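Local coordinates for superkiller protein 7 (PDB 4ZKE) that binds GTP with magnesium in an elongation-factor-like GTP-binding domain and probably takes part in cytoplasmic mRNA decay with the Ski complex and the exosome, at residues E53-S58 with S66-V71; T34-L39 with L106-G111; N82-F87 with P110-Y115. All coordinates share one frame; numbering follows the deposited sequence.

Interaction 1: E53-S58 with S66-V71; sequences ELQKKS and SNSFKV. With GTP (guanosine-5'-triphosphate), chain C.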
# COMPACT_ATOMS: atom_id res chain seq x y z
N GLU A 53 -28.59 5.26 4.65
CA GLU A 53 -28.06 6.61 4.80
C GLU A 53 -27.07 6.94 3.68
O GLU A 53 -26.96 8.09 3.25
CB GLU A 53 -27.38 6.77 6.16
CG GLU A 53 -28.32 6.71 7.35
CD GLU A 53 -29.26 7.90 7.44
OE1 GLU A 53 -29.06 8.88 6.69
OE2 GLU A 53 -30.20 7.86 8.26
N LEU A 54 -26.36 5.92 3.21
CA LEU A 54 -25.37 6.10 2.15
C LEU A 54 -26.01 6.36 0.79
O LEU A 54 -25.46 7.08 -0.03
CB LEU A 54 -24.45 4.88 2.06
CG LEU A 54 -23.55 4.65 3.27
CD1 LEU A 54 -23.00 3.23 3.24
CD2 LEU A 54 -22.42 5.66 3.31
N GLN A 55 -27.17 5.74 0.55
CA GLN A 55 -27.88 5.96 -0.70
C GLN A 55 -28.35 7.40 -0.77
O GLN A 55 -28.36 8.01 -1.84
CB GLN A 55 -29.06 5.00 -0.84
CG GLN A 55 -29.85 5.17 -2.13
CD GLN A 55 -29.01 4.94 -3.38
OE1 GLN A 55 -28.51 3.84 -3.60
NE2 GLN A 55 -28.86 5.98 -4.19
N LYS A 56 -28.74 7.94 0.38
CA LYS A 56 -29.20 9.33 0.46
C LYS A 56 -28.07 10.30 0.12
O LYS A 56 -28.27 11.24 -0.65
CB LYS A 56 -29.74 9.63 1.86
CG LYS A 56 -31.09 8.99 2.14
CD LYS A 56 -31.36 8.88 3.63
CE LYS A 56 -32.73 8.27 3.90
NZ LYS A 56 -32.90 7.84 5.31
N LYS A 57 -26.89 10.07 0.69
CA LYS A 57 -25.71 10.86 0.36
C LYS A 57 -25.43 10.79 -1.14
O LYS A 57 -25.12 11.79 -1.78
CB LYS A 57 -24.48 10.38 1.14
CG LYS A 57 -24.62 10.45 2.65
CD LYS A 57 -24.69 11.88 3.16
CE LYS A 57 -24.44 11.93 4.66
NZ LYS A 57 -25.31 10.98 5.41
N SER A 58 -25.54 9.58 -1.69
CA SER A 58 -25.25 9.34 -3.10
C SER A 58 -26.28 10.02 -4.01
O SER A 58 -25.97 10.37 -5.15
CB SER A 58 -25.22 7.84 -3.38
OG SER A 58 -24.80 7.58 -4.70
N SER A 66 -21.47 8.72 -8.85
CA SER A 66 -21.72 8.19 -7.51
C SER A 66 -22.64 6.97 -7.48
O SER A 66 -23.52 6.81 -8.33
CB SER A 66 -22.31 9.28 -6.62
OG SER A 66 -22.48 8.82 -5.29
N ASN A 67 -22.40 6.11 -6.49
CA ASN A 67 -23.33 5.05 -6.12
C ASN A 67 -23.17 4.79 -4.62
O ASN A 67 -22.28 5.35 -3.99
CB ASN A 67 -23.10 3.78 -6.93
CG ASN A 67 -21.77 3.11 -6.61
OD1 ASN A 67 -21.65 2.40 -5.61
ND2 ASN A 67 -20.79 3.31 -7.47
N SER A 68 -24.03 3.96 -4.05
CA SER A 68 -24.09 3.79 -2.60
C SER A 68 -22.91 3.00 -2.03
O SER A 68 -22.62 3.10 -0.83
CB SER A 68 -25.40 3.11 -2.20
OG SER A 68 -25.58 1.88 -2.88
N PHE A 69 -22.22 2.22 -2.86
CA PHE A 69 -21.11 1.40 -2.37
C PHE A 69 -19.80 2.18 -2.31
O PHE A 69 -19.06 2.09 -1.34
CB PHE A 69 -20.94 0.16 -3.24
CG PHE A 69 -22.07 -0.82 -3.13
CD1 PHE A 69 -22.34 -1.45 -1.93
CD2 PHE A 69 -22.86 -1.12 -4.23
CE1 PHE A 69 -23.38 -2.35 -1.82
CE2 PHE A 69 -23.90 -2.03 -4.13
CZ PHE A 69 -24.16 -2.64 -2.92
N LYS A 70 -19.51 2.96 -3.35
CA LYS A 70 -18.23 3.67 -3.42
C LYS A 70 -18.14 4.78 -2.37
O LYS A 70 -17.05 5.13 -1.93
CB LYS A 70 -18.00 4.25 -4.81
CG LYS A 70 -19.04 5.25 -5.26
CD LYS A 70 -18.66 5.88 -6.59
CE LYS A 70 -17.54 6.90 -6.43
NZ LYS A 70 -17.21 7.59 -7.71
N VAL A 71 -19.29 5.32 -1.96
CA VAL A 71 -19.29 6.38 -0.95
C VAL A 71 -18.87 5.83 0.41
O VAL A 71 -18.56 6.59 1.32
CB VAL A 71 -20.68 7.07 -0.83
CG1 VAL A 71 -20.98 7.89 -2.08
CG2 VAL A 71 -21.77 6.05 -0.56
PG GTP C . -10.94 5.99 -8.94
O1G GTP C . -11.20 6.16 -7.46
O2G GTP C . -10.89 7.35 -9.58
O3G GTP C . -9.64 5.26 -9.19
O3B GTP C . -12.16 5.16 -9.60
PB GTP C . -12.50 3.67 -9.11
O1B GTP C . -12.49 3.63 -7.60
O2B GTP C . -11.53 2.66 -9.68
O3A GTP C . -13.99 3.37 -9.66
PA GTP C . -15.35 3.93 -9.00
O1A GTP C . -15.75 3.03 -7.86
O2A GTP C . -15.24 5.37 -8.55
O5' GTP C . -16.42 3.80 -10.19
C5' GTP C . -16.33 4.54 -11.38
C4' GTP C . -17.71 4.58 -12.03
O4' GTP C . -17.98 3.30 -12.56
C3' GTP C . -18.81 4.91 -11.05
O3' GTP C . -19.68 5.87 -11.61
C2' GTP C . -19.56 3.61 -10.84
O2' GTP C . -20.94 3.83 -10.70
C1' GTP C . -19.21 2.80 -12.08
N9 GTP C . -19.06 1.37 -11.79
C8 GTP C . -18.20 0.78 -10.90
N7 GTP C . -18.38 -0.56 -10.96
C5 GTP C . -19.33 -0.83 -11.88
C6 GTP C . -19.89 -2.02 -12.35
O6 GTP C . -19.54 -3.11 -11.90
N1 GTP C . -20.87 -1.96 -13.32
C2 GTP C . -21.28 -0.75 -13.83
N2 GTP C . -22.21 -0.70 -14.77
N3 GTP C . -20.71 0.42 -13.37
C4 GTP C . -19.76 0.38 -12.41

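Interaction 2: T34-L39 with L106-G111; sequences TLLGHL and LIDTPG. With GTP (guanosine-5'-triphosphate), chain C.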
# COMPACT_ATOMS: atom_id res chain seq x y z
N THR A 34 -16.17 1.14 -5.74
CA THR A 34 -17.48 0.50 -5.82
C THR A 34 -17.40 -0.98 -5.43
O THR A 34 -18.10 -1.42 -4.51
CB THR A 34 -18.06 0.61 -7.25
OG1 THR A 34 -18.24 1.99 -7.58
CG2 THR A 34 -19.40 -0.12 -7.36
N LEU A 35 -16.54 -1.72 -6.11
CA LEU A 35 -16.42 -3.16 -5.90
C LEU A 35 -16.07 -3.46 -4.45
O LEU A 35 -16.63 -4.37 -3.83
CB LEU A 35 -15.35 -3.75 -6.82
CG LEU A 35 -15.15 -5.26 -6.75
CD1 LEU A 35 -14.86 -5.82 -8.13
CD2 LEU A 35 -14.03 -5.63 -5.78
N LEU A 36 -15.15 -2.68 -3.92
CA LEU A 36 -14.62 -2.92 -2.59
C LEU A 36 -15.65 -2.54 -1.52
O LEU A 36 -15.71 -3.15 -0.45
CB LEU A 36 -13.32 -2.14 -2.42
CG LEU A 36 -12.39 -2.47 -1.26
CD1 LEU A 36 -12.14 -3.95 -1.21
CD2 LEU A 36 -11.07 -1.74 -1.44
N GLY A 37 -16.49 -1.55 -1.81
CA GLY A 37 -17.60 -1.21 -0.94
C GLY A 37 -18.65 -2.31 -0.95
O GLY A 37 -19.23 -2.64 0.09
N HIS A 38 -18.89 -2.89 -2.13
CA HIS A 38 -19.89 -3.94 -2.28
C HIS A 38 -19.42 -5.22 -1.60
O HIS A 38 -20.21 -5.95 -1.01
CB HIS A 38 -20.19 -4.18 -3.76
CG HIS A 38 -21.51 -4.84 -4.02
ND1 HIS A 38 -22.22 -4.65 -5.18
CD2 HIS A 38 -22.25 -5.69 -3.27
CE1 HIS A 38 -23.34 -5.35 -5.14
NE2 HIS A 38 -23.38 -5.99 -3.98
N LEU A 39 -18.11 -5.47 -1.66
CA LEU A 39 -17.54 -6.63 -0.98
C LEU A 39 -17.77 -6.54 0.52
O LEU A 39 -18.21 -7.51 1.14
CB LEU A 39 -16.04 -6.75 -1.27
CG LEU A 39 -15.32 -7.94 -0.64
CD1 LEU A 39 -15.91 -9.26 -1.10
CD2 LEU A 39 -13.83 -7.88 -0.96
N LEU A 106 -8.01 -4.91 3.39
CA LEU A 106 -8.31 -4.43 2.05
C LEU A 106 -7.86 -2.98 1.89
O LEU A 106 -8.21 -2.12 2.70
CB LEU A 106 -9.81 -4.55 1.77
CG LEU A 106 -10.44 -5.92 2.03
CD1 LEU A 106 -11.96 -5.85 1.90
CD2 LEU A 106 -9.87 -6.96 1.08
N ILE A 107 -7.07 -2.71 0.85
CA ILE A 107 -6.55 -1.37 0.62
C ILE A 107 -7.00 -0.80 -0.72
O ILE A 107 -6.71 -1.35 -1.79
CB ILE A 107 -5.01 -1.35 0.70
CG1 ILE A 107 -4.55 -1.81 2.08
CG2 ILE A 107 -4.48 0.06 0.40
CD1 ILE A 107 -3.06 -1.94 2.24
N ASP A 108 -7.69 0.33 -0.65
CA ASP A 108 -8.14 1.06 -1.83
C ASP A 108 -7.09 2.10 -2.21
O ASP A 108 -6.43 2.66 -1.33
CB ASP A 108 -9.49 1.73 -1.57
CG ASP A 108 -10.13 2.30 -2.84
OD1 ASP A 108 -9.74 1.88 -3.95
OD2 ASP A 108 -11.03 3.15 -2.71
N THR A 109 -6.93 2.34 -3.50
CA THR A 109 -5.97 3.34 -3.97
C THR A 109 -6.57 4.16 -5.09
O THR A 109 -7.43 3.67 -5.83
CB THR A 109 -4.65 2.70 -4.46
OG1 THR A 109 -4.90 1.96 -5.66
CG2 THR A 109 -4.07 1.78 -3.40
N PRO A 110 -6.14 5.42 -5.23
CA PRO A 110 -6.69 6.27 -6.29
C PRO A 110 -6.12 5.91 -7.65
O PRO A 110 -4.95 5.53 -7.74
CB PRO A 110 -6.26 7.68 -5.86
CG PRO A 110 -5.02 7.47 -5.09
CD PRO A 110 -5.16 6.14 -4.40
N GLY A 111 -6.94 6.02 -8.69
CA GLY A 111 -6.53 5.72 -10.05
C GLY A 111 -6.21 6.95 -10.88
O GLY A 111 -5.38 6.88 -11.79
PG GTP C . -10.94 5.99 -8.94
O1G GTP C . -11.20 6.16 -7.46
O2G GTP C . -10.89 7.35 -9.58
O3G GTP C . -9.64 5.26 -9.19
O3B GTP C . -12.16 5.16 -9.60
PB GTP C . -12.50 3.67 -9.11
O1B GTP C . -12.49 3.63 -7.60
O2B GTP C . -11.53 2.66 -9.68
O3A GTP C . -13.99 3.37 -9.66
PA GTP C . -15.35 3.93 -9.00
O1A GTP C . -15.75 3.03 -7.86
O2A GTP C . -15.24 5.37 -8.55
O5' GTP C . -16.42 3.80 -10.19
C5' GTP C . -16.33 4.54 -11.38
C4' GTP C . -17.71 4.58 -12.03
O4' GTP C . -17.98 3.30 -12.56
C3' GTP C . -18.81 4.91 -11.05
O3' GTP C . -19.68 5.87 -11.61
C2' GTP C . -19.56 3.61 -10.84
O2' GTP C . -20.94 3.83 -10.70
C1' GTP C . -19.21 2.80 -12.08
N9 GTP C . -19.06 1.37 -11.79
C8 GTP C . -18.20 0.78 -10.90
N7 GTP C . -18.38 -0.56 -10.96
C5 GTP C . -19.33 -0.83 -11.88
C6 GTP C . -19.89 -2.02 -12.35
O6 GTP C . -19.54 -3.11 -11.90
N1 GTP C . -20.87 -1.96 -13.32
C2 GTP C . -21.28 -0.75 -13.83
N2 GTP C . -22.21 -0.70 -14.77
N3 GTP C . -20.71 0.42 -13.37
C4 GTP C . -19.76 0.38 -12.41

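Interaction 3: N82-F87 with P110-Y115; sequences NGFSMF and PGSIKY. With MG (magnesium ion), chain B; GTP (guanosine-5'-triphosphate), chain C.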
# COMPACT_ATOMS: atom_id res chain seq x y z
N ASN A 82 -15.82 15.72 -5.58
CA ASN A 82 -15.03 15.50 -6.79
C ASN A 82 -15.49 14.28 -7.58
O ASN A 82 -15.40 14.26 -8.81
CB ASN A 82 -13.55 15.36 -6.45
CG ASN A 82 -12.85 16.69 -6.29
OD1 ASN A 82 -12.49 17.33 -7.28
ND2 ASN A 82 -12.65 17.12 -5.05
N GLY A 83 -15.97 13.26 -6.87
CA GLY A 83 -16.53 12.08 -7.51
C GLY A 83 -15.52 11.00 -7.83
O GLY A 83 -15.77 10.14 -8.68
N PHE A 84 -14.36 11.04 -7.17
CA PHE A 84 -13.35 10.01 -7.33
C PHE A 84 -12.39 9.98 -6.13
O PHE A 84 -12.29 10.95 -5.38
CB PHE A 84 -12.56 10.23 -8.62
CG PHE A 84 -11.90 11.57 -8.72
CD1 PHE A 84 -10.64 11.78 -8.17
CD2 PHE A 84 -12.52 12.62 -9.38
CE1 PHE A 84 -10.03 13.01 -8.26
CE2 PHE A 84 -11.91 13.85 -9.47
CZ PHE A 84 -10.66 14.05 -8.92
N SER A 85 -11.70 8.86 -5.96
CA SER A 85 -10.82 8.67 -4.82
C SER A 85 -9.56 9.53 -4.94
O SER A 85 -9.04 9.74 -6.03
CB SER A 85 -10.43 7.20 -4.67
OG SER A 85 -11.59 6.38 -4.58
N MET A 86 -9.10 10.03 -3.79
CA MET A 86 -7.90 10.87 -3.73
C MET A 86 -6.93 10.34 -2.68
O MET A 86 -5.72 10.56 -2.78
CB MET A 86 -8.28 12.31 -3.40
CG MET A 86 -9.18 12.96 -4.43
SD MET A 86 -10.03 14.43 -3.80
CE MET A 86 -8.64 15.49 -3.42
N PHE A 87 -7.46 9.65 -1.68
CA PHE A 87 -6.65 9.12 -0.58
C PHE A 87 -6.77 7.60 -0.52
O PHE A 87 -7.84 7.05 -0.78
CB PHE A 87 -7.09 9.73 0.75
CG PHE A 87 -7.40 11.19 0.67
CD1 PHE A 87 -6.41 12.11 0.41
CD2 PHE A 87 -8.70 11.65 0.84
CE1 PHE A 87 -6.69 13.46 0.33
CE2 PHE A 87 -8.99 12.99 0.77
CZ PHE A 87 -7.99 13.90 0.51
N PRO A 110 -6.14 5.42 -5.23
CA PRO A 110 -6.69 6.27 -6.29
C PRO A 110 -6.12 5.91 -7.65
O PRO A 110 -4.95 5.53 -7.74
CB PRO A 110 -6.26 7.68 -5.86
CG PRO A 110 -5.02 7.47 -5.09
CD PRO A 110 -5.16 6.14 -4.40
N GLY A 111 -6.94 6.02 -8.69
CA GLY A 111 -6.53 5.72 -10.05
C GLY A 111 -6.21 6.95 -10.88
O GLY A 111 -5.38 6.88 -11.79
N SER A 112 -6.88 8.07 -10.60
CA SER A 112 -6.62 9.31 -11.31
C SER A 112 -5.15 9.68 -11.17
O SER A 112 -4.63 9.76 -10.05
CB SER A 112 -7.51 10.45 -10.80
OG SER A 112 -7.30 10.68 -9.42
N ILE A 113 -4.50 9.90 -12.30
CA ILE A 113 -3.04 9.89 -12.38
C ILE A 113 -2.37 10.81 -11.36
O ILE A 113 -1.33 10.46 -10.80
CB ILE A 113 -2.57 10.27 -13.81
CG1 ILE A 113 -1.08 9.96 -13.99
CG2 ILE A 113 -2.87 11.73 -14.13
CD1 ILE A 113 -0.76 8.47 -14.04
N LYS A 114 -2.97 11.97 -11.10
CA LYS A 114 -2.37 12.92 -10.18
C LYS A 114 -2.23 12.30 -8.79
O LYS A 114 -1.17 12.35 -8.19
CB LYS A 114 -3.19 14.21 -10.09
CG LYS A 114 -2.60 15.23 -9.13
CD LYS A 114 -3.50 16.44 -8.92
CE LYS A 114 -3.04 17.23 -7.70
NZ LYS A 114 -3.60 18.60 -7.65
N TYR A 115 -3.32 11.71 -8.30
CA TYR A 115 -3.34 11.15 -6.95
C TYR A 115 -2.76 9.74 -6.92
O TYR A 115 -2.35 9.26 -5.86
CB TYR A 115 -4.77 11.16 -6.41
CG TYR A 115 -5.34 12.56 -6.35
CD1 TYR A 115 -5.09 13.38 -5.25
CD2 TYR A 115 -6.08 13.08 -7.39
CE1 TYR A 115 -5.58 14.66 -5.19
CE2 TYR A 115 -6.58 14.37 -7.34
CZ TYR A 115 -6.33 15.15 -6.24
OH TYR A 115 -6.82 16.44 -6.18
MG MG B . -11.94 4.95 -6.05
PG GTP C . -10.94 5.99 -8.94
O1G GTP C . -11.20 6.16 -7.46
O2G GTP C . -10.89 7.35 -9.58
O3G GTP C . -9.64 5.26 -9.19
O3B GTP C . -12.16 5.16 -9.60
PB GTP C . -12.50 3.67 -9.11
O1B GTP C . -12.49 3.63 -7.60
O2B GTP C . -11.53 2.66 -9.68
O3A GTP C . -13.99 3.37 -9.66
PA GTP C . -15.35 3.93 -9.00
O1A GTP C . -15.75 3.03 -7.86
O2A GTP C . -15.24 5.37 -8.55
O5' GTP C . -16.42 3.80 -10.19
C5' GTP C . -16.33 4.54 -11.38
C4' GTP C . -17.71 4.58 -12.03
O4' GTP C . -17.98 3.30 -12.56
C3' GTP C . -18.81 4.91 -11.05
O3' GTP C . -19.68 5.87 -11.61
C2' GTP C . -19.56 3.61 -10.84
O2' GTP C . -20.94 3.83 -10.70
C1' GTP C . -19.21 2.80 -12.08
N9 GTP C . -19.06 1.37 -11.79
C8 GTP C . -18.20 0.78 -10.90
N7 GTP C . -18.38 -0.56 -10.96
C5 GTP C . -19.33 -0.83 -11.88
C6 GTP C . -19.89 -2.02 -12.35
O6 GTP C . -19.54 -3.11 -11.90
N1 GTP C . -20.87 -1.96 -13.32
C2 GTP C . -21.28 -0.75 -13.83
N2 GTP C . -22.21 -0.70 -14.77
N3 GTP C . -20.71 0.42 -13.37
C4 GTP C . -19.76 0.38 -12.41
O HOH W 1 -8.89 8.65 -8.28
O HOH W 2 -10.21 3.81 -5.64
O HOH W 3 -13.84 5.93 -6.20

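Interaction 1: E53-S58 with S66-V71
Asn67, whose backbone lies against Ser58 OG, has its side-chain OD1 gripped by two amides of its own segment. Phe69 N donates to Asn67 OD1 at 2.8 Å, tilted from the carbonyl plane. Lys70 N donates to Asn67 OD1 at 3.2 Å, from the same face but higher above the plane. The Asn67 CG sits between its backbone N and carbonyl carbon (chi1 67°), which folds the amide back over the turn. Asn67 ND2 then makes a weak bond to GTP O2' at 3.3 Å. Lys70 NZ bonds GTP O2A at 3.1 Å and is also held by Ser65 O and Gly83 O.

Helix 48-60 covers the other side of this turn. Ser58 OG and Ser66 OG share a hydrogen bond of 2.7 Å, and either may be the donor. Next to it, the Leu54 and Val71 side chains pass one another head to tail, Leu54 CB 3.9 Å from Val71 CG2. The contact buries 302 Å² in all. Asn67 forms an Asx turn that caps the turn leading into the short helix about 70-73, probably in the first switch region of the GTP-binding domain, beside the ribose and alpha-phosphate.

Interaction 2: T34-L39 with L106-G111
Leu36 CD2 packs 3.8 Å from Asp108 CB, the carbon that carries the flat carboxylate. The two oxygens of that carboxylate have separate partners. Thr109 N gives Asp108 OD1 a weak bond of 2.9 Å, and Asp108 OD2 is hydrogen-bonded to Ser33 OG. This is the core of a P-loop GTPase fold. Helix 32-42, which follows the probable P-loop, lies on strand 102-108, and the strand ends in the Asp-Thr-Pro-Gly sequence known as the DxxG motif.

The rest of the contact is apolar and buried. Leu36 has CG anti to its backbone N (chi1 -165°), which sets CD1 on Leu106 and CD2 against Asp108 CB. Leu36 CD1 rests on Leu106 CD1 at 3.6 Å, and the two side chains cross obliquely. Leu39, one helical turn on, brings CD2 to within 4.0 Å of Leu106 CD1, at about a right angle. Phe24 and Leu73 also touch Leu36. Helix and strand segments run nearly antiparallel (151°), their axes 9.8 Å apart.

Both segments also reach the nucleotide. Thr34 holds GTP O1A twice, through N at 2.9 Å and through OG1 at 2.7 Å. With chi1 near -62° the hydroxyl stays beside the backbone N, and both donors can face one oxygen. Thr34 CG2 lies near N7 and C8 of the guanine. Putting an alanine here would probably leave O1A with the backbone N-H alone from this residue and deprive Asn67 ND2 of its OG1 partner. At the far end of the triphosphate, Gly111 N makes a weak bond of 2.8 Å to GTP O3G.

Interaction 3: N82-F87 with P110-Y115
Tyr115 and Met86 lose the most surface here, followed by Pro110. Met86 runs along one face of Tyr115, both side chains heading in the same direction. Its CG sits 3.9 Å above the centroid of the Tyr115 ring, only 7° off the normal, in a CH-pi contact. The bend at chi3 (62°) turns the Met86 methyl back, and Met86 CE comes 3.4 Å from Tyr115 OH. The sulfur is oblique to the ring, which adds a Met-aromatic contact. Tyr115 CE2 meets the edge of the Phe84 ring, in its plane, 3.8 Å from Phe84 CE1. Pro110 packs on backbone, its CB 3.5 Å from Ser85 O.

At the Ser85 and Gly111 end the contact borders the gamma-phosphate and magnesium. Ser85 OG binds magnesium at 2.1 Å, together with GTP O1G and O1B, waters 2 and 3, and Ser33 OG. Asp74 also bonds Ser85 OG. Ser85 N donates to GTP O1G at 3.1 Å. Water 1 accepts from Ser112 N and donates to Ser85 O and GTP O2G, joining both segments to the gamma-phosphate.

Glu79 of helix 77-82 accepts from Met86 N and Phe87 N. Residues 82-87 lead from that helix into strand 89-93. Residues 110-115 link strand 102-108, which runs antiparallel beside strand 89-93, to helix 113-127.

All three contacts touch the same GTP, at different points along it. Interaction 1 reaches the ribose and alpha-phosphate, interaction 2 the guanine and the alpha- and gamma-phosphates, and interaction 3 the gamma-phosphate and magnesium. Interactions 2 and 3 share Pro110 and Gly111, and their centres are about 12 Å apart. Asp108 OD2 of interaction 2 lies 3.8 Å from Ser85 OG of interaction 3 and bonds Ser33 OG, which also binds magnesium. Interaction 1 is nested within the chain loop that interaction 2 closes. It meets interaction 2 where Asn67 ND2 lies 2.9 Å from Thr34 OG1, a probable hydrogen bond, and where Phe69 stacks on His38. Its centre is about 17 Å from that of interaction 3.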